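Local coordinates for protein EscN (Escherichia coli O127:H6, PDB 2OBL) that is a P-loop protein of the type III secretion system, belonging to the ATP synthase alpha/beta family and represented here by its C-terminal domain, at residues S85-L88 and G89-N93; I105-R108 and G109-N113; G190-P193 and P194-S198; D234-R237 and S238-G242; S266-M269 and H270-T274. The protein carries 1 engineered substitution. All blocks are in the same frame, centred on the assembly; numbering follows the deposited sequence.

Contact 1 (S85-L88 and G89-N93); sequences STLL and GMICN
Leu87, Leu88 and Gly89 carry this contact, which spans about two and a half turns of helix. Leu87 meets Ile91 one turn further on. Its branch carbon CG, anti to its own backbone N (chi1 176°), lies 4.0 Å from Ile91 CD1, and the two side chains run at an angle to each other. Ile91 CG1, placed beside its own N, comes 3.3 Å from Leu87 O. The same oxygen accepts from Ile91 N at 3.0 Å.

Leu88 joins the next turn through its backbone. Its O accepts from Cys92 N at 3.0 Å in a fairly straight bond (N-H...O 167°). Its side chain leads away from residues 89-93. Gly89 has no side chain, and its N gives a bond of 2.8 Å to Ser85 O. Met90 N completes the ladder on Thr86 O at 2.9 Å. Met90 CG also rests 3.3 Å from Thr86 O before the chain bends at chi3.

Ser85 probably belongs to the P-loop (Walker A), whose strand-loop-helix runs into this helix, 84-94. The helix packs on the central sheet. Leu88 and Ile91 touch Ile76 of strand 73-78 and Met165 of strand 161-167. Leu88 and Cys92 also meet Phe115 of helix 109-116.

Contact 2 (I105-R108 and G109-N113); sequences IGER and GREVN
Arg108 and Glu111 form the main ionic contact. Glu111 OE1 sits over one face of the Arg108 guanidinium, 3.0 Å from Arg108 NH2. The guanidinium and carboxylate planes are 59° apart and no N-H points at this oxygen, so the attraction is one of charge alone. Arg110 NH2 bonds to the other oxygen, Glu111 OE2, at 2.9 Å and meets it nearly end-on. The two arginine side chains lie alongside each other, with Arg108 NH1 3.7 Å from Arg110 CB. Their guanidinium planes are within 12° of parallel, and both groups share the one carboxylate.

Water joins the two glutamates. One molecule donates to Glu107 OE1 and Glu111 OE1 and accepts from Arg108 N at 2.9 Å. The other oxygen of Glu107, OE2, has a salt bridge to Arg171.

Backbone bonds start the helix. Arg108 O accepts from Val112 N at 3.2 Å, and weakly from Glu111 N.

Apolar contact is slight. Glu107 CB lies 4.0 Å from Glu111 CB.

Together these groups make a salt-bridge network of Arg108, Arg110 and Glu111 on the first turn of helix 109-116. Arg108 takes the N-cap position, where the loop after strand 99-105 enters the helix.

Contact 3 (G190-P193 and P194-S198); sequences GGFP and PSVFS
Phe192 and Phe197 meet in the packed part of this contact. Phe192 CB lies 3.6 Å from Phe197 CE2 and 3.8 Å from Phe197 CZ, so the CE2-CZ side of Phe197 comes obliquely on the CB of Phe192. Phe197 CG is anti to its carbonyl carbon (chi1 -66°), which swings the ring back toward the loop. Its CD2 comes 3.6 Å from Pro193 O. The Phe192 ring reaches Val196 more loosely, with CD1 4.2 Å from Val196 CG1. Pro193 packs on the other methyl, its CD 3.9 Å from Val196 CG2. The peptide link between the two prolines itself brings Pro193 CB to 3.4 Å from Pro194 CD.

Ile232 of helix 231-239 touches both phenylalanines and Val196. Ala173 and Ala176 of helix 169-182 also touch Val196.

The solvent side is looser. Pro194 is exposed, and Ser195 OG lies loosely by Pro193 CG. That hydroxyl is bonded to Glu185. Ser198 OG gives Ser195 O a weak bond.

Pro193 holds the N-cap position of helix 194-204, and its O accepts from Val196 N at 3.1 Å. The donor stands 44° out of the carbonyl plane. Neither proline has an N-H to give, and the start of a helix asks for none there. The loop thus enters the helix through apolar packing and a single backbone bond.

Contact 4 (D234-R237 and S238-G242); sequences DEVR and SILDG. With CA (calcium ion), chain B.
Val236 O is gripped by two backbone donors from the next turn. Ile239 N bonds to it at 2.9 Å, from 59° above the carbonyl plane. Leu240 N bonds at 3.0 Å and lies almost straight out from the carbonyl, with a C=O...N angle of 177°. The preceding donor, Ser238 N, is shared between Asp234 O and Glu235 O, and both bonds are weak.

The Leu240 side chain also lies against this carbonyl. Leu240 CG is 3.2 Å from Val236 O. Its methyl CD1 presses on Val236 CG1 at 3.4 Å, tighter than usual for two carbons. Val236 CG1 is anti to its backbone N (chi1 168°), which turns this methyl toward Leu240. Ile239 instead lays its CG1 3.4 Å from Glu235 O. Leu204 of helix 194-204 touches Ile239 and Leu240.

A water bridges the end of the turn. It donates to Arg237 O at 2.8 Å and to Leu240 O.

Asp234, at the start of the stretch, holds a calcium ion with both carboxylate oxygens, OD1 at 2.5 Å. A water and Asn229 also bind the metal.

The bonding shows a helix coming to its end. Ser238 N is shared between two carbonyls, two donors meet on Val236 O, and a water takes up Arg237 O and Leu240 O. The calcium ion, bound through both oxygens, probably offsets the negative charge of Asp234 and fixes the rotation of its carboxylate.

Contact 5 (S266-M269 and H270-T274); sequences SRVM and HNVVT
Met269 and Val273 pack across a short helical turn, 269-272, that follows strand 265-266. Ser266 caps its entry. The hydroxyl OG accepts from Val268 N and from Met269 N, both weakly, and is also bonded to Thr67 O.

Backbone bonds form the turn. Val268 O accepts from Asn271 N at 2.9 Å. Met269 O accepts from Val272 N, also at 2.9 Å, and more weakly from Val273 N. The Asn271 and Val272 donors both stand well above the carbonyl planes they bond to. The three-residue spacing of these two bonds is that of a 3-10 turn. A methyl sits beside the carbonyl that takes the Val272 and Val273 bonds, with Val273 CG2 3.3 Å from Met269 O.

Apolar side chains join the same residues, four apart. Met269 CG, anti to its backbone N (chi1 175°), lies 4.0 Å from Val273 CG2. The thioether chain then runs on, extended, to helix 275-290, where it touches Leu278 and Ala281. The Val268 and Val272 methyls are further apart.

The ring of His270 makes contacts of its own. Its CG lies between the backbone N and the carbonyl carbon (chi1 71°), which turns the ring back over the loop. Arg267 O comes to the ring edge, 3.3 Å from His270 CE1. Asn271 CG lies over one face, offset toward the rim.

Water ties the ring to the strand end. One molecule donates to Ser266 O at 2.7 Å and is hydrogen-bonded to His270 ND1 at 3.0 Å.

The five contacts follow one another along the chain, each closing before the next opens. Contacts 1 to 4 belong to the nucleotide-binding family region. Contacts 1 and 2 have centres about 15 Å apart, on helices 84-94 and 109-116, joined in sequence by strand 99-105, whose last residue opens contact 2. Contacts 3 and 4 touch, where Phe197 CD1 meets Glu235 CG at 3.7 Å and helix 194-204 packs on helix 231-239. Contacts 4 and 5 also meet: Asp241 O and Arg267 N, 2.9 Å apart, are probably hydrogen-bonded. Contact 5 leads from strand 265-266 toward helix 275-290. The series thus runs from the mixed central sheet and its flanking helices to the helical C-terminal part.

Contact 1 (S85-L88 and G89-N93)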
loop_
_atom_site.group_PDB
_atom_site.type_symbol
_atom_site.label_atom_id
_atom_site.label_comp_id
_atom_site.label_asym_id
_atom_site.label_seq_id
_atom_site.Cartn_x
_atom_site.Cartn_y
_atom_site.Cartn_z
ATOM N N SER A 85 -4.628 -3.632 8.562
ATOM C CA SER A 85 -5.686 -2.636 8.380
ATOM C C SER A 85 -5.338 -1.316 9.085
ATOM O O SER A 85 -5.608 -0.220 8.567
ATOM C CB SER A 85 -7.038 -3.188 8.826
ATOM O OG SER A 85 -7.493 -4.147 7.878
ATOM N N THR A 86 -4.710 -1.429 10.248
ATOM C CA THR A 86 -4.272 -0.247 11.004
ATOM C C THR A 86 -3.262 0.587 10.208
ATOM O O THR A 86 -3.361 1.823 10.150
ATOM C CB THR A 86 -3.662 -0.655 12.360
ATOM O OG1 THR A 86 -4.673 -1.287 13.154
ATOM C CG2 THR A 86 -3.153 0.578 13.121
ATOM N N LEU A 87 -2.298 -0.090 9.584
ATOM C CA LEU A 87 -1.338 0.588 8.728
ATOM C C LEU A 87 -2.019 1.237 7.528
ATOM O O LEU A 87 -1.687 2.369 7.164
ATOM C CB LEU A 87 -0.236 -0.362 8.251
ATOM C CG LEU A 87 0.767 0.254 7.279
ATOM C CD1 LEU A 87 1.558 1.418 7.905
ATOM C CD2 LEU A 87 1.730 -0.821 6.750
ATOM N N LEU A 88 -2.961 0.526 6.907
ATOM C CA LEU A 88 -3.679 1.081 5.764
ATOM C C LEU A 88 -4.456 2.323 6.211
ATOM O O LEU A 88 -4.497 3.313 5.509
ATOM C CB LEU A 88 -4.657 0.070 5.165
ATOM C CG LEU A 88 -4.038 -1.198 4.573
ATOM C CD1 LEU A 88 -5.046 -1.945 3.734
ATOM C CD2 LEU A 88 -2.822 -0.840 3.736
ATOM N N GLY A 89 -5.077 2.248 7.377
ATOM C CA GLY A 89 -5.768 3.416 7.926
ATOM C C GLY A 89 -4.832 4.598 8.128
ATOM O O GLY A 89 -5.163 5.735 7.786
ATOM N N MET A 90 -3.662 4.338 8.701
ATOM C CA MET A 90 -2.700 5.412 8.964
ATOM C C MET A 90 -2.310 6.091 7.668
ATOM O O MET A 90 -2.170 7.317 7.595
ATOM C CB MET A 90 -1.447 4.842 9.614
ATOM C CG MET A 90 -1.639 4.477 11.058
ATOM S SD MET A 90 -0.120 3.774 11.720
ATOM C CE MET A 90 1.054 5.073 11.363
ATOM N N ILE A 91 -2.131 5.277 6.636
ATOM C CA ILE A 91 -1.737 5.794 5.332
ATOM C C ILE A 91 -2.835 6.673 4.725
ATOM O O ILE A 91 -2.558 7.773 4.249
ATOM C CB ILE A 91 -1.331 4.654 4.345
ATOM C CG1 ILE A 91 -0.027 3.982 4.811
ATOM C CG2 ILE A 91 -1.140 5.250 2.957
ATOM C CD1 ILE A 91 0.295 2.653 4.087
ATOM N N CYS A 92 -4.083 6.198 4.748
ATOM C CA CYS A 92 -5.185 6.986 4.204
ATOM C C CYS A 92 -5.306 8.327 4.923
ATOM O O CYS A 92 -5.564 9.353 4.297
ATOM C CB CYS A 92 -6.515 6.229 4.293
ATOM S SG CYS A 92 -6.675 4.821 3.170
ATOM N N ASN A 93 -5.090 8.322 6.235
ATOM C CA ASN A 93 -5.266 9.536 7.028
ATOM C C ASN A 93 -4.063 10.469 6.967
ATOM O O ASN A 93 -4.189 11.674 7.197
ATOM C CB ASN A 93 -5.570 9.166 8.473
ATOM C CG ASN A 93 -6.914 8.485 8.626
ATOM O OD1 ASN A 93 -7.836 8.740 7.858
ATOM N ND2 ASN A 93 -7.035 7.622 9.626
#

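Contact 2 (I105-R108 and G109-N113)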
loop_
_atom_site.group_PDB
_atom_site.type_symbol
_atom_site.label_atom_id
_atom_site.label_comp_id
_atom_site.label_asym_id
_atom_site.label_seq_id
_atom_site.Cartn_x
_atom_site.Cartn_y
_atom_site.Cartn_z
ATOM N N ILE A 105 -11.774 -5.530 -1.394
ATOM C CA ILE A 105 -12.224 -6.699 -2.133
ATOM C C ILE A 105 -12.132 -8.001 -1.336
ATOM O O ILE A 105 -11.068 -8.378 -0.828
ATOM C CB ILE A 105 -11.395 -6.864 -3.449
ATOM C CG1 ILE A 105 -11.444 -5.569 -4.299
ATOM C CG2 ILE A 105 -11.840 -8.131 -4.214
ATOM C CD1 ILE A 105 -10.597 -5.624 -5.578
ATOM N N GLY A 106 -13.255 -8.697 -1.234
ATOM C CA GLY A 106 -13.257 -10.105 -0.836
ATOM C C GLY A 106 -13.314 -10.430 0.646
ATOM O O GLY A 106 -13.251 -11.603 1.026
ATOM N N GLU A 107 -13.414 -9.408 1.490
ATOM C CA GLU A 107 -13.538 -9.650 2.938
ATOM C C GLU A 107 -15.004 -9.631 3.358
ATOM O O GLU A 107 -15.881 -9.284 2.568
ATOM C CB GLU A 107 -12.732 -8.630 3.764
ATOM C CG GLU A 107 -11.276 -8.435 3.339
ATOM C CD GLU A 107 -10.351 -9.559 3.746
ATOM O OE1 GLU A 107 -10.684 -10.314 4.693
ATOM O OE2 GLU A 107 -9.268 -9.688 3.112
ATOM N N ARG A 108 -15.275 -10.022 4.599
ATOM C CA ARG A 108 -16.640 -9.958 5.119
ATOM C C ARG A 108 -16.993 -8.533 5.529
ATOM O O ARG A 108 -16.108 -7.721 5.793
ATOM C CB ARG A 108 -16.805 -10.901 6.307
ATOM C CG ARG A 108 -16.819 -12.363 5.915
ATOM C CD ARG A 108 -16.915 -13.255 7.134
ATOM N NE ARG A 108 -15.814 -13.030 8.069
ATOM C CZ ARG A 108 -15.944 -12.447 9.259
ATOM N NH1 ARG A 108 -17.137 -12.021 9.667
ATOM N NH2 ARG A 108 -14.880 -12.295 10.044
ATOM N N GLY A 109 -18.290 -8.236 5.606
ATOM C CA GLY A 109 -18.746 -6.910 6.007
ATOM C C GLY A 109 -18.129 -6.437 7.310
ATOM O O GLY A 109 -17.822 -5.255 7.483
ATOM N N ARG A 110 -17.936 -7.370 8.231
ATOM C CA ARG A 110 -17.339 -7.059 9.516
ATOM C C ARG A 110 -15.969 -6.393 9.363
ATOM O O ARG A 110 -15.695 -5.369 9.990
ATOM C CB ARG A 110 -17.232 -8.338 10.348
ATOM C CG ARG A 110 -16.472 -8.174 11.627
ATOM C CD ARG A 110 -16.579 -9.427 12.471
ATOM N NE ARG A 110 -15.977 -9.221 13.780
ATOM C CZ ARG A 110 -14.680 -9.347 14.034
ATOM N NH1 ARG A 110 -14.225 -9.137 15.263
ATOM N NH2 ARG A 110 -13.841 -9.686 13.064
ATOM N N GLU A 111 -15.117 -6.971 8.517
ATOM C CA GLU A 111 -13.780 -6.437 8.301
ATOM C C GLU A 111 -13.822 -5.115 7.558
ATOM O O GLU A 111 -12.976 -4.258 7.765
ATOM C CB GLU A 111 -12.889 -7.434 7.542
ATOM C CG GLU A 111 -12.231 -8.466 8.433
ATOM C CD GLU A 111 -13.224 -9.463 8.995
ATOM O OE1 GLU A 111 -13.789 -10.241 8.203
ATOM O OE2 GLU A 111 -13.444 -9.472 10.225
ATOM N N VAL A 112 -14.806 -4.955 6.678
ATOM C CA VAL A 112 -14.957 -3.699 5.960
ATOM C C VAL A 112 -15.301 -2.590 6.945
ATOM O O VAL A 112 -14.698 -1.513 6.941
ATOM C CB VAL A 112 -16.046 -3.798 4.867
ATOM C CG1 VAL A 112 -16.231 -2.459 4.185
ATOM C CG2 VAL A 112 -15.677 -4.875 3.850
ATOM N N ASN A 113 -16.273 -2.849 7.808
ATOM C CA ASN A 113 -16.675 -1.823 8.753
ATOM C C ASN A 113 -15.559 -1.472 9.741
ATOM O O ASN A 113 -15.407 -0.310 10.117
ATOM C CB ASN A 113 -18.001 -2.184 9.433
ATOM C CG ASN A 113 -19.162 -2.152 8.456
ATOM O OD1 ASN A 113 -20.126 -2.899 8.586
ATOM N ND2 ASN A 113 -19.053 -1.295 7.445
HETATM O O HOH W 1 -13.015 -11.201 6.077
#

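Contact 3 (G190-P193 and P194-S198)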
loop_
_atom_site.group_PDB
_atom_site.type_symbol
_atom_site.label_atom_id
_atom_site.label_comp_id
_atom_site.label_asym_id
_atom_site.label_seq_id
_atom_site.Cartn_x
_atom_site.Cartn_y
_atom_site.Cartn_z
ATOM N N GLY A 190 -0.612 -22.911 -9.954
ATOM C CA GLY A 190 -1.180 -22.692 -8.616
ATOM C C GLY A 190 -2.690 -22.565 -8.593
ATOM O O GLY A 190 -3.256 -21.963 -7.680
ATOM N N GLY A 191 -3.356 -23.113 -9.608
ATOM C CA GLY A 191 -4.808 -22.999 -9.694
ATOM C C GLY A 191 -5.311 -21.813 -10.510
ATOM O O GLY A 191 -6.525 -21.699 -10.759
ATOM N N PHE A 192 -4.386 -20.960 -10.953
ATOM C CA PHE A 192 -4.727 -19.746 -11.704
ATOM C C PHE A 192 -4.645 -19.925 -13.209
ATOM O O PHE A 192 -3.668 -20.474 -13.713
ATOM C CB PHE A 192 -3.824 -18.571 -11.285
ATOM C CG PHE A 192 -4.042 -18.129 -9.863
ATOM C CD1 PHE A 192 -5.041 -17.211 -9.556
ATOM C CD2 PHE A 192 -3.272 -18.655 -8.836
ATOM C CE1 PHE A 192 -5.285 -16.822 -8.254
ATOM C CE2 PHE A 192 -3.490 -18.270 -7.515
ATOM C CZ PHE A 192 -4.500 -17.353 -7.214
ATOM N N PRO A 193 -5.662 -19.435 -13.935
ATOM C CA PRO A 193 -5.556 -19.465 -15.397
ATOM C C PRO A 193 -4.724 -18.302 -15.961
ATOM O O PRO A 193 -4.481 -17.288 -15.273
ATOM C CB PRO A 193 -7.008 -19.356 -15.852
ATOM C CG PRO A 193 -7.684 -18.532 -14.750
ATOM C CD PRO A 193 -6.945 -18.870 -13.469
ATOM N N PRO A 194 -4.281 -18.449 -17.215
ATOM C CA PRO A 194 -3.507 -17.421 -17.892
ATOM C C PRO A 194 -4.065 -16.000 -17.774
ATOM O O PRO A 194 -3.276 -15.062 -17.593
ATOM C CB PRO A 194 -3.495 -17.904 -19.350
ATOM C CG PRO A 194 -3.546 -19.398 -19.221
ATOM C CD PRO A 194 -4.479 -19.641 -18.062
ATOM N N SER A 195 -5.387 -15.842 -17.837
ATOM C CA SER A 195 -6.019 -14.512 -17.798
ATOM C C SER A 195 -5.655 -13.676 -16.563
ATOM O O SER A 195 -5.508 -12.460 -16.649
ATOM C CB SER A 195 -7.540 -14.607 -17.909
ATOM O OG SER A 195 -8.108 -15.398 -16.874
ATOM N N VAL A 196 -5.530 -14.324 -15.411
ATOM C CA VAL A 196 -5.245 -13.585 -14.189
ATOM C C VAL A 196 -3.827 -13.016 -14.271
ATOM O O VAL A 196 -3.599 -11.844 -13.977
ATOM C CB VAL A 196 -5.399 -14.463 -12.934
ATOM C CG1 VAL A 196 -5.137 -13.629 -11.679
ATOM C CG2 VAL A 196 -6.799 -15.066 -12.870
ATOM N N PHE A 197 -2.878 -13.841 -14.703
ATOM C CA PHE A 197 -1.502 -13.372 -14.820
ATOM C C PHE A 197 -1.369 -12.198 -15.783
ATOM O O PHE A 197 -0.741 -11.197 -15.456
ATOM C CB PHE A 197 -0.571 -14.512 -15.204
ATOM C CG PHE A 197 -0.470 -15.555 -14.140
ATOM C CD1 PHE A 197 0.201 -15.288 -12.961
ATOM C CD2 PHE A 197 -1.095 -16.783 -14.299
ATOM C CE1 PHE A 197 0.289 -16.247 -11.953
ATOM C CE2 PHE A 197 -1.007 -17.749 -13.315
ATOM C CZ PHE A 197 -0.320 -17.479 -12.132
ATOM N N SER A 198 -1.999 -12.293 -16.942
ATOM C CA SER A 198 -1.886 -11.208 -17.904
ATOM C C SER A 198 -2.598 -9.934 -17.426
ATOM O O SER A 198 -2.246 -8.833 -17.846
ATOM C CB SER A 198 -2.339 -11.657 -19.294
ATOM O OG SER A 198 -3.725 -11.904 -19.324
#

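Contact 4 (D234-R237 and S238-G242)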
loop_
_atom_site.group_PDB
_atom_site.type_symbol
_atom_site.label_atom_id
_atom_site.label_comp_id
_atom_site.label_asym_id
_atom_site.label_seq_id
_atom_site.Cartn_x
_atom_site.Cartn_y
_atom_site.Cartn_z
ATOM N N ASP A 234 4.047 -13.496 -6.358
ATOM C CA ASP A 234 5.381 -13.577 -6.975
ATOM C C ASP A 234 5.441 -12.676 -8.203
ATOM O O ASP A 234 6.404 -11.949 -8.400
ATOM C CB ASP A 234 5.761 -15.012 -7.375
ATOM C CG ASP A 234 5.973 -15.927 -6.179
ATOM O OD1 ASP A 234 5.910 -15.464 -5.029
ATOM O OD2 ASP A 234 6.191 -17.131 -6.389
ATOM N N GLU A 235 4.414 -12.741 -9.040
ATOM C CA GLU A 235 4.383 -11.916 -10.234
ATOM C C GLU A 235 4.348 -10.437 -9.855
ATOM O O GLU A 235 5.004 -9.629 -10.490
ATOM C CB GLU A 235 3.200 -12.277 -11.161
ATOM C CG GLU A 235 3.272 -13.714 -11.724
ATOM C CD GLU A 235 4.564 -14.030 -12.467
ATOM O OE1 GLU A 235 5.165 -13.103 -13.053
ATOM O OE2 GLU A 235 4.963 -15.224 -12.502
ATOM N N VAL A 236 3.594 -10.109 -8.810
ATOM C CA VAL A 236 3.498 -8.738 -8.325
ATOM C C VAL A 236 4.871 -8.252 -7.842
ATOM O O VAL A 236 5.301 -7.150 -8.191
ATOM C CB VAL A 236 2.417 -8.636 -7.226
ATOM C CG1 VAL A 236 2.485 -7.305 -6.506
ATOM C CG2 VAL A 236 1.015 -8.845 -7.858
ATOM N N ARG A 237 5.571 -9.089 -7.082
ATOM C CA ARG A 237 6.935 -8.738 -6.636
ATOM C C ARG A 237 7.809 -8.257 -7.777
ATOM O O ARG A 237 8.599 -7.317 -7.633
ATOM C CB ARG A 237 7.618 -9.928 -5.959
ATOM C CG ARG A 237 7.108 -10.211 -4.571
ATOM C CD ARG A 237 7.998 -11.279 -3.950
ATOM N NE ARG A 237 7.607 -11.613 -2.582
ATOM C CZ ARG A 237 8.201 -11.125 -1.496
ATOM N NH1 ARG A 237 9.194 -10.242 -1.603
ATOM N NH2 ARG A 237 7.782 -11.505 -0.292
ATOM N N SER A 238 7.699 -8.945 -8.901
ATOM C CA SER A 238 8.542 -8.664 -10.055
ATOM C C SER A 238 8.136 -7.402 -10.828
ATOM O O SER A 238 8.902 -6.911 -11.656
ATOM C CB SER A 238 8.588 -9.895 -10.978
ATOM O OG SER A 238 9.351 -10.939 -10.378
ATOM N N ILE A 239 6.950 -6.873 -10.548
ATOM C CA ILE A 239 6.463 -5.678 -11.236
ATOM C C ILE A 239 6.604 -4.417 -10.401
ATOM O O ILE A 239 6.784 -3.333 -10.955
ATOM C CB ILE A 239 4.968 -5.787 -11.572
ATOM C CG1 ILE A 239 4.676 -6.960 -12.515
ATOM C CG2 ILE A 239 4.472 -4.482 -12.195
ATOM C CD1 ILE A 239 3.192 -7.305 -12.572
ATOM N N LEU A 240 6.467 -4.554 -9.083
ATOM C CA LEU A 240 6.390 -3.396 -8.172
ATOM C C LEU A 240 7.636 -2.514 -8.165
ATOM O O LEU A 240 8.737 -2.981 -8.471
ATOM C CB LEU A 240 6.114 -3.870 -6.747
ATOM C CG LEU A 240 4.754 -4.521 -6.475
ATOM C CD1 LEU A 240 4.809 -5.215 -5.105
ATOM C CD2 LEU A 240 3.638 -3.500 -6.530
ATOM N N ASP A 241 7.446 -1.253 -7.784
ATOM C CA ASP A 241 8.523 -0.283 -7.609
ATOM C C ASP A 241 8.955 -0.186 -6.145
ATOM O O ASP A 241 9.914 0.509 -5.827
ATOM C CB ASP A 241 8.063 1.107 -8.033
ATOM C CG ASP A 241 7.540 1.154 -9.461
ATOM O OD1 ASP A 241 8.181 0.541 -10.342
ATOM O OD2 ASP A 241 6.498 1.811 -9.698
ATOM N N GLY A 242 8.235 -0.860 -5.258
ATOM C CA GLY A 242 8.595 -0.847 -3.847
ATOM C C GLY A 242 7.741 -1.863 -3.132
ATOM O O GLY A 242 6.660 -2.202 -3.603
HETATM CA CA CA B . 6.605 -17.616 -4.028
HETATM O O HOH W 2 10.224 -5.481 -8.886
HETATM O O HOH W 3 4.468 -16.974 -2.973
#

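Contact 5 (S266-M269 and H270-T274)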
loop_
_atom_site.group_PDB
_atom_site.type_symbol
_atom_site.label_atom_id
_atom_site.label_comp_id
_atom_site.label_asym_id
_atom_site.label_seq_id
_atom_site.Cartn_x
_atom_site.Cartn_y
_atom_site.Cartn_z
ATOM N N SER A 266 12.380 0.425 -1.313
ATOM C CA SER A 266 11.800 1.358 -2.256
ATOM C C SER A 266 12.791 1.546 -3.380
ATOM O O SER A 266 13.889 2.075 -3.148
ATOM C CB SER A 266 11.560 2.717 -1.601
ATOM O OG SER A 266 11.185 3.635 -2.606
ATOM N N ARG A 267 12.412 1.136 -4.591
ATOM C CA ARG A 267 13.306 1.264 -5.743
ATOM C C ARG A 267 13.467 2.718 -6.187
ATOM O O ARG A 267 14.348 3.025 -6.994
ATOM C CB ARG A 267 12.828 0.429 -6.937
ATOM C CG ARG A 267 12.772 -1.066 -6.689
ATOM C CD ARG A 267 12.437 -1.813 -7.977
ATOM N NE ARG A 267 13.550 -1.788 -8.935
ATOM C CZ ARG A 267 14.447 -2.765 -9.051
ATOM N NH1 ARG A 267 14.353 -3.838 -8.281
ATOM N NH2 ARG A 267 15.423 -2.678 -9.948
ATOM N N VAL A 268 12.606 3.600 -5.678
ATOM C CA VAL A 268 12.599 4.997 -6.121
ATOM C C VAL A 268 13.179 5.970 -5.096
ATOM O O VAL A 268 13.417 7.127 -5.410
ATOM C CB VAL A 268 11.180 5.485 -6.529
ATOM C CG1 VAL A 268 10.516 4.514 -7.536
ATOM C CG2 VAL A 268 10.295 5.714 -5.302
ATOM N N MET A 269 13.365 5.513 -3.860
ATOM C CA MET A 269 13.815 6.392 -2.786
ATOM C C MET A 269 15.015 7.250 -3.156
ATOM O O MET A 269 15.013 8.458 -2.929
ATOM C CB MET A 269 14.145 5.589 -1.535
ATOM C CG MET A 269 14.732 6.437 -0.405
ATOM S SD MET A 269 14.822 5.520 1.134
ATOM C CE MET A 269 15.341 6.852 2.240
ATOM N N HIS A 270 16.049 6.630 -3.708
ATOM C CA HIS A 270 17.280 7.369 -4.000
ATOM C C HIS A 270 17.059 8.508 -4.998
ATOM O O HIS A 270 17.878 9.441 -5.095
ATOM C CB HIS A 270 18.373 6.414 -4.483
ATOM C CG HIS A 270 18.127 5.856 -5.847
ATOM N ND1 HIS A 270 17.182 4.882 -6.096
ATOM C CD2 HIS A 270 18.704 6.134 -7.039
ATOM C CE1 HIS A 270 17.189 4.585 -7.384
ATOM N NE2 HIS A 270 18.102 5.331 -7.979
ATOM N N ASN A 271 15.951 8.427 -5.732
ATOM C CA ASN A 271 15.583 9.443 -6.719
ATOM C C ASN A 271 14.673 10.540 -6.174
ATOM O O ASN A 271 14.422 11.535 -6.863
ATOM C CB ASN A 271 14.881 8.793 -7.914
ATOM C CG ASN A 271 15.803 7.938 -8.741
ATOM O OD1 ASN A 271 15.381 6.915 -9.311
ATOM N ND2 ASN A 271 17.072 8.342 -8.829
ATOM N N VAL A 272 14.170 10.369 -4.953
ATOM C CA VAL A 272 13.190 11.319 -4.411
ATOM C C VAL A 272 13.602 11.941 -3.077
ATOM O O VAL A 272 12.885 12.795 -2.545
ATOM C CB VAL A 272 11.771 10.689 -4.261
ATOM C CG1 VAL A 272 11.329 10.026 -5.552
ATOM C CG2 VAL A 272 11.743 9.692 -3.103
ATOM N N VAL A 273 14.738 11.503 -2.528
ATOM C CA VAL A 273 15.288 12.098 -1.301
ATOM C C VAL A 273 16.692 12.666 -1.512
ATOM O O VAL A 273 17.395 12.319 -2.470
ATOM C CB VAL A 273 15.325 11.085 -0.127
ATOM C CG1 VAL A 273 13.952 10.419 0.046
ATOM C CG2 VAL A 273 16.407 10.041 -0.350
ATOM N N THR A 274 17.102 13.554 -0.613
ATOM C CA THR A 274 18.437 14.126 -0.688
ATOM C C THR A 274 19.498 13.067 -0.411
ATOM O O THR A 274 19.214 12.039 0.196
ATOM C CB THR A 274 18.602 15.287 0.309
ATOM O OG1 THR A 274 18.545 14.777 1.647
ATOM C CG2 THR A 274 17.501 16.314 0.117
HETATM O O HOH W 4 16.222 3.347 -3.669
#